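Local structure of phosphoserine aminotransferase SerC (Cytophaga hutchinsonii ATCC 33406, 3FFR) at residues Q21-A26 with N245-F250; S35-K40 with V237-E242. The protein probably catalyses the pyridoxal-phosphate-dependent transfer of an amino group between phosphoserine and 2-oxoglutarate, a step of serine biosynthesis. All coordinates share one frame; numbering follows the deposited sequence. Where two conformers were deposited one is given.

Contact 1: Q21-A26 with N245-F250; sequences QHMITA and NAMNIF
Phe250 meets Thr25, Ala26 and the backbone of His22, and Met247 meets Met23 and Ala26, so that five side chains illustrate how two crossing helices mesh with no polar bond between these segments. The short axes pass 10.5 Å apart with their directions at 129°, and Ala26 marks the close approach, its CA lying 7.1 Å from that of Met247.

The aromatic contacts come first. In Phe250, CG stands anti to the backbone N (chi1 179°), and the ring beyond it meets helix 19-28. There CE2 comes within 3.4 Å of His22 O, at the ring edge and in its plane; the same carbonyl already accepts the backbone bond from Ala26 N. CZ touches Thr25 CG2, also at the edge, while Ala26 CB sits obliquely to the ring, 3.8 Å from Phe250 CE2. Beyond the pair, Val44 of helix 39-55 and Ile31 also touch this ring.

The remaining apolar contacts involve two selenomethionines that cross at about a right angle. Both chains are bent, and Met247 CE ends 3.8 Å from Met23 SE and equally near Ala26 CB. Met23 also packs on Met247 of the second subunit.

Polar bonds lie at the margins. Asn245 OD1 caps the start of helix 246-262 by accepting from Asn248 N at 3.1 Å, the donor standing above the amide plane, and His22 NE2 is hydrogen-bonded to Asp258 further along that helix.

With Ile24 and Asn245 each packing on its own counterpart in the second subunit, this helix pair forms part of the dimer interface, consistent with the dimers usual among fold type I pyridoxal-phosphate enzymes.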
loop_
_atom_site.group_PDB
_atom_site.type_symbol
_atom_site.label_atom_id
_atom_site.label_comp_id
_atom_site.label_asym_id
_atom_site.label_seq_id
_atom_site.Cartn_x
_atom_site.Cartn_y
_atom_site.Cartn_z
ATOM N N GLN A 21 -11.787 -18.796 1.155
ATOM C CA GLN A 21 -11.050 -19.996 0.750
ATOM C C GLN A 21 -9.776 -19.624 0.006
ATOM O O GLN A 21 -8.748 -20.292 0.203
ATOM C CB GLN A 21 -11.904 -21.037 0.011
ATOM C CG GLN A 21 -11.087 -22.319 -0.324
ATOM C CD GLN A 21 -10.303 -22.923 0.872
ATOM O OE1 GLN A 21 -10.892 -23.342 1.881
ATOM N NE2 GLN A 21 -8.967 -23.002 0.733
ATOM N N HIS A 22 -9.804 -18.550 -0.769
ATOM C CA HIS A 22 -8.587 -18.099 -1.469
ATOM C C HIS A 22 -7.507 -17.647 -0.526
ATOM O O HIS A 22 -6.312 -17.843 -0.792
ATOM C CB HIS A 22 -8.859 -17.006 -2.512
ATOM C CG HIS A 22 -9.714 -17.451 -3.652
ATOM N ND1 HIS A 22 -9.502 -18.636 -4.337
ATOM C CD2 HIS A 22 -10.744 -16.832 -4.275
ATOM C CE1 HIS A 22 -10.393 -18.733 -5.308
ATOM N NE2 HIS A 22 -11.151 -17.650 -5.299
HETATM N N MSE A 23 -7.912 -17.049 0.598
HETATM C CA MSE A 23 -6.948 -16.592 1.597
HETATM C C MSE A 23 -6.317 -17.819 2.280
HETATM O O MSE A 23 -5.128 -17.839 2.655
HETATM C CB MSE A 23 -7.588 -15.705 2.648
HETATM C CG MSE A 23 -6.611 -15.149 3.686
HETATM SE SE MSE A 23 -5.468 -13.815 2.920
HETATM C CE MSE A 23 -6.658 -12.281 3.208
ATOM N N ILE A 24 -7.113 -18.857 2.452
ATOM C CA ILE A 24 -6.568 -20.085 3.064
ATOM C C ILE A 24 -5.519 -20.665 2.119
ATOM O O ILE A 24 -4.436 -21.129 2.530
ATOM C CB ILE A 24 -7.629 -21.117 3.412
ATOM C CG1 ILE A 24 -8.572 -20.534 4.454
ATOM C CG2 ILE A 24 -6.971 -22.372 3.947
ATOM C CD1 ILE A 24 -7.901 -20.062 5.656
ATOM N N THR A 25 -5.830 -20.609 0.835
ATOM C CA THR A 25 -4.867 -21.060 -0.171
ATOM C C THR A 25 -3.583 -20.228 -0.102
ATOM O O THR A 25 -2.466 -20.757 -0.184
ATOM C CB THR A 25 -5.441 -20.999 -1.580
ATOM O OG1 THR A 25 -6.606 -21.827 -1.653
ATOM C CG2 THR A 25 -4.441 -21.497 -2.590
ATOM N N ALA A 26 -3.744 -18.918 0.052
ATOM C CA ALA A 26 -2.585 -17.989 0.153
ATOM C C ALA A 26 -1.688 -18.369 1.303
ATOM O O ALA A 26 -0.458 -18.358 1.203
ATOM C CB ALA A 26 -3.051 -16.488 0.303
ATOM N N ASN A 245 1.849 -5.489 -2.295
ATOM C CA ASN A 245 0.845 -6.248 -1.532
ATOM C C ASN A 245 0.507 -7.512 -2.308
ATOM O O ASN A 245 -0.496 -7.602 -3.009
ATOM C CB ASN A 245 -0.393 -5.416 -1.284
ATOM C CG ASN A 245 -1.370 -6.103 -0.357
ATOM O OD1 ASN A 245 -1.237 -7.307 -0.067
ATOM N ND2 ASN A 245 -2.391 -5.350 0.097
ATOM N N ALA A 246 1.398 -8.484 -2.196
ATOM C CA ALA A 246 1.239 -9.771 -2.884
ATOM C C ALA A 246 -0.037 -10.499 -2.520
ATOM O O ALA A 246 -0.636 -11.202 -3.339
ATOM C CB ALA A 246 2.487 -10.672 -2.625
HETATM N N MSE A 247 -0.449 -10.352 -1.263
HETATM C CA MSE A 247 -1.663 -11.036 -0.800
HETATM C C MSE A 247 -2.826 -10.582 -1.660
HETATM O O MSE A 247 -3.623 -11.400 -2.192
HETATM C CB MSE A 247 -1.966 -10.821 0.693
HETATM C CG MSE A 247 -0.814 -11.223 1.612
HETATM SE SE MSE A 247 -0.388 -13.132 1.521
HETATM C CE MSE A 247 -1.652 -13.843 2.709
ATOM N N ASN A 248 -2.953 -9.258 -1.817
ATOM C CA ASN A 248 -4.047 -8.723 -2.623
ATOM C C ASN A 248 -3.890 -8.983 -4.114
ATOM O O ASN A 248 -4.874 -9.143 -4.820
ATOM C CB ASN A 248 -4.365 -7.245 -2.376
ATOM C CG ASN A 248 -5.440 -7.047 -1.336
ATOM O OD1 ASN A 248 -6.003 -8.009 -0.794
ATOM N ND2 ASN A 248 -5.741 -5.766 -1.035
ATOM N N ILE A 249 -2.661 -8.972 -4.613
ATOM C CA ILE A 249 -2.454 -9.293 -6.045
ATOM C C ILE A 249 -2.909 -10.745 -6.274
ATOM O O ILE A 249 -3.555 -11.082 -7.269
ATOM C CB ILE A 249 -0.990 -9.041 -6.490
ATOM C CG1 ILE A 249 -0.715 -7.520 -6.438
ATOM C CG2 ILE A 249 -0.761 -9.561 -7.926
ATOM C CD1 ILE A 249 0.783 -7.116 -6.641
ATOM N N PHE A 250 -2.591 -11.600 -5.305
ATOM C CA PHE A 250 -3.001 -13.011 -5.358
ATOM C C PHE A 250 -4.519 -13.128 -5.334
ATOM O O PHE A 250 -5.155 -13.781 -6.182
ATOM C CB PHE A 250 -2.428 -13.786 -4.169
ATOM C CG PHE A 250 -2.818 -15.235 -4.135
ATOM C CD1 PHE A 250 -2.116 -16.169 -4.898
ATOM C CD2 PHE A 250 -3.833 -15.679 -3.314
ATOM C CE1 PHE A 250 -2.440 -17.511 -4.854
ATOM C CE2 PHE A 250 -4.165 -17.025 -3.275
ATOM C CZ PHE A 250 -3.464 -17.934 -4.051
#

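Contact 2: S35-K40 with V237-E242; sequences SHRSKK and VNQTPE. With SER (serine), chain B.
Arg37 reaches across to Gln239 and to the backbone beyond it, and its guanidinium is gripped round the rim. A bend at chi2 (-65°) sets CD 3.2 Å from Gln239 OE1. NH1 gives two hydrogen bonds, to Gln239 OE1 at 2.8 Å and to Thr240 O, also at 2.8 Å, the latter nearly along the C=O axis. NH2 donates to Pro241 O at 2.8 Å from above that carbonyl's plane. NE is turned to the bound serine and meets its OXT at 3.0 Å in a fairly straight bond.

Gln239 crosses Arg37 at about a right angle, extended beyond CG, with its amide plane 35° from the guanidinium. Its NE2 donates to a water that in turn donates to Arg37 O, and is also bonded to Glu42 of helix 39-55. The amide is thus held from both of its polar atoms.

His36 covers one guanidinium face: its CD2 lies 3.5 Å above that plane, over the centre. The ring's own NE2 accepts from the serine N at 2.8 Å, and a second water links His36 O to Thr240 N.

An alanine in place of Arg37 would probably leave the serine carboxylate without its NE donor, and Gln239 OE1 and the Thr240 and Pro241 carbonyls without their guanidinium partners.

The serine is also bonded to Tyr329 of the second subunit, consistent with an active site shared across the dimer, since the serine pocket also includes the modified Lys191. Three protein oxygens fixing the cation's orientation while NE faces a carboxylate would suit the recognition of an anionic substrate group.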
loop_
_atom_site.group_PDB
_atom_site.type_symbol
_atom_site.label_atom_id
_atom_site.label_comp_id
_atom_site.label_asym_id
_atom_site.label_seq_id
_atom_site.Cartn_x
_atom_site.Cartn_y
_atom_site.Cartn_z
ATOM N N SER A 35 9.458 -14.446 -2.568
ATOM C CA SER A 35 10.063 -13.205 -3.049
ATOM C C SER A 35 9.218 -12.583 -4.152
ATOM O O SER A 35 8.699 -13.269 -5.032
ATOM C CB SER A 35 11.453 -13.467 -3.619
ATOM O OG SER A 35 11.961 -12.295 -4.200
ATOM N N HIS A 36 9.108 -11.271 -4.079
ATOM C CA HIS A 36 8.453 -10.463 -5.113
ATOM C C HIS A 36 9.288 -10.394 -6.409
ATOM O O HIS A 36 8.899 -9.740 -7.388
ATOM C CB HIS A 36 8.122 -9.055 -4.595
ATOM C CG HIS A 36 9.316 -8.258 -4.179
ATOM N ND1 HIS A 36 10.217 -8.695 -3.230
ATOM C CD2 HIS A 36 9.771 -7.060 -4.605
ATOM C CE1 HIS A 36 11.162 -7.790 -3.081
ATOM N NE2 HIS A 36 10.923 -6.795 -3.909
ATOM N N ARG A 37 10.446 -11.045 -6.383
ATOM C CA ARG A 37 11.343 -11.128 -7.542
ATOM C C ARG A 37 11.370 -12.574 -8.088
ATOM O O ARG A 37 12.096 -12.862 -9.041
ATOM C CB ARG A 37 12.773 -10.718 -7.186
ATOM C CG ARG A 37 12.898 -9.309 -6.541
ATOM C CD ARG A 37 12.480 -8.232 -7.520
ATOM N NE ARG A 37 12.546 -6.905 -6.909
ATOM C CZ ARG A 37 11.744 -5.903 -7.260
ATOM N NH1 ARG A 37 10.854 -6.070 -8.224
ATOM N NH2 ARG A 37 11.822 -4.760 -6.618
ATOM N N SER A 38 10.604 -13.462 -7.460
ATOM C CA SER A 38 10.561 -14.908 -7.827
ATOM C C SER A 38 9.680 -15.213 -9.001
ATOM O O SER A 38 8.774 -14.465 -9.344
ATOM C CB SER A 38 10.060 -15.762 -6.647
ATOM O OG SER A 38 8.684 -15.537 -6.344
ATOM N N LYS A 39 9.946 -16.360 -9.623
ATOM C CA LYS A 39 9.108 -16.786 -10.736
ATOM C C LYS A 39 7.682 -17.038 -10.281
ATOM O O LYS A 39 6.710 -16.769 -10.999
ATOM C CB LYS A 39 9.662 -18.043 -11.422
ATOM C CG LYS A 39 8.727 -18.555 -12.524
ATOM N N LYS A 40 7.545 -17.538 -9.063
ATOM C CA LYS A 40 6.205 -17.798 -8.548
ATOM C C LYS A 40 5.461 -16.484 -8.419
ATOM O O LYS A 40 4.307 -16.390 -8.813
ATOM C CB LYS A 40 6.231 -18.519 -7.215
ATOM C CG LYS A 40 4.840 -18.650 -6.584
ATOM C CD LYS A 40 3.855 -19.568 -7.360
ATOM C CE LYS A 40 2.510 -19.700 -6.607
ATOM N NZ LYS A 40 1.505 -20.561 -7.305
ATOM N N VAL A 237 8.147 -7.247 -16.706
ATOM C CA VAL A 237 8.726 -8.484 -16.176
ATOM C C VAL A 237 7.846 -9.053 -15.041
ATOM O O VAL A 237 8.276 -9.857 -14.218
ATOM C CB VAL A 237 10.204 -8.359 -15.783
ATOM C CG1 VAL A 237 11.034 -8.165 -17.065
ATOM C CG2 VAL A 237 10.472 -7.219 -14.721
ATOM N N ASN A 238 6.598 -8.622 -15.028
ATOM C CA ASN A 238 5.604 -9.108 -14.050
ATOM C C ASN A 238 5.998 -8.844 -12.613
ATOM O O ASN A 238 5.819 -9.673 -11.724
ATOM C CB ASN A 238 5.320 -10.606 -14.278
ATOM C CG ASN A 238 4.742 -10.876 -15.643
ATOM O OD1 ASN A 238 5.340 -11.585 -16.462
ATOM N ND2 ASN A 238 3.592 -10.325 -15.903
ATOM N N GLN A 239 6.500 -7.626 -12.408
ATOM C CA GLN A 239 6.931 -7.150 -11.092
ATOM C C GLN A 239 6.506 -5.697 -10.840
ATOM O O GLN A 239 5.984 -5.019 -11.717
ATOM C CB GLN A 239 8.460 -7.261 -10.980
ATOM C CG GLN A 239 9.004 -8.665 -11.099
ATOM C CD GLN A 239 10.515 -8.743 -10.915
ATOM O OE1 GLN A 239 11.121 -7.837 -10.377
ATOM N NE2 GLN A 239 11.109 -9.823 -11.355
ATOM N N THR A 240 6.826 -5.267 -9.628
ATOM C CA THR A 240 6.620 -3.881 -9.143
ATOM C C THR A 240 7.943 -3.316 -8.686
ATOM O O THR A 240 8.859 -4.055 -8.363
ATOM C CB THR A 240 5.609 -3.837 -7.993
ATOM O OG1 THR A 240 6.033 -4.705 -6.943
ATOM C CG2 THR A 240 4.188 -4.304 -8.491
ATOM N N PRO A 241 8.067 -1.976 -8.638
ATOM C CA PRO A 241 9.355 -1.407 -8.194
ATOM C C PRO A 241 9.732 -1.731 -6.761
ATOM O O PRO A 241 10.884 -2.092 -6.466
ATOM C CB PRO A 241 9.134 0.093 -8.347
ATOM C CG PRO A 241 8.121 0.200 -9.488
ATOM C CD PRO A 241 7.160 -0.963 -9.215
ATOM N N GLU A 242 8.753 -1.588 -5.901
ATOM C CA GLU A 242 8.885 -1.858 -4.467
ATOM C C GLU A 242 8.249 -3.207 -4.098
ATOM O O GLU A 242 7.625 -3.838 -4.945
ATOM C CB GLU A 242 8.225 -0.736 -3.661
ATOM C CG GLU A 242 6.703 -0.863 -3.477
ATOM C CD GLU A 242 5.816 -0.539 -4.706
ATOM O OE1 GLU A 242 6.291 -0.434 -5.855
ATOM O OE2 GLU A 242 4.598 -0.385 -4.514
HETATM N N SER B . 12.914 -4.894 -3.597
HETATM C CA SER B . 14.293 -5.322 -3.289
HETATM C C SER B . 14.986 -5.504 -4.596
HETATM O O SER B . 15.533 -4.498 -5.046
HETATM C CB SER B . 14.374 -6.580 -2.392
HETATM O OG SER B . 13.711 -6.401 -1.105
HETATM O OXT SER B . 14.996 -6.556 -5.227
HETATM O O HOH W 1 7.665 -7.299 -7.671
HETATM O O HOH W 2 13.694 -11.056 -10.754
#

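From the N terminus the chain runs through helix 19-28, which supplies the first half of contact 1, then through a short connection to the turn leading into helix 39-55, where contact 2 begins. Nearly two hundred residues follow, including the seven-stranded sheet, before the loop after helix 228-235 returns to close contact 2. A few residues on, the start of helix 246-262 closes contact 1, so the smaller loop nests inside the larger. Their centres lie about 15 Å apart. Together they tie the N-terminal helices to the region that follows the seven-stranded sheet, one through helices at the dimer interface, the other through loops beside a bound serine; both touch the second subunit.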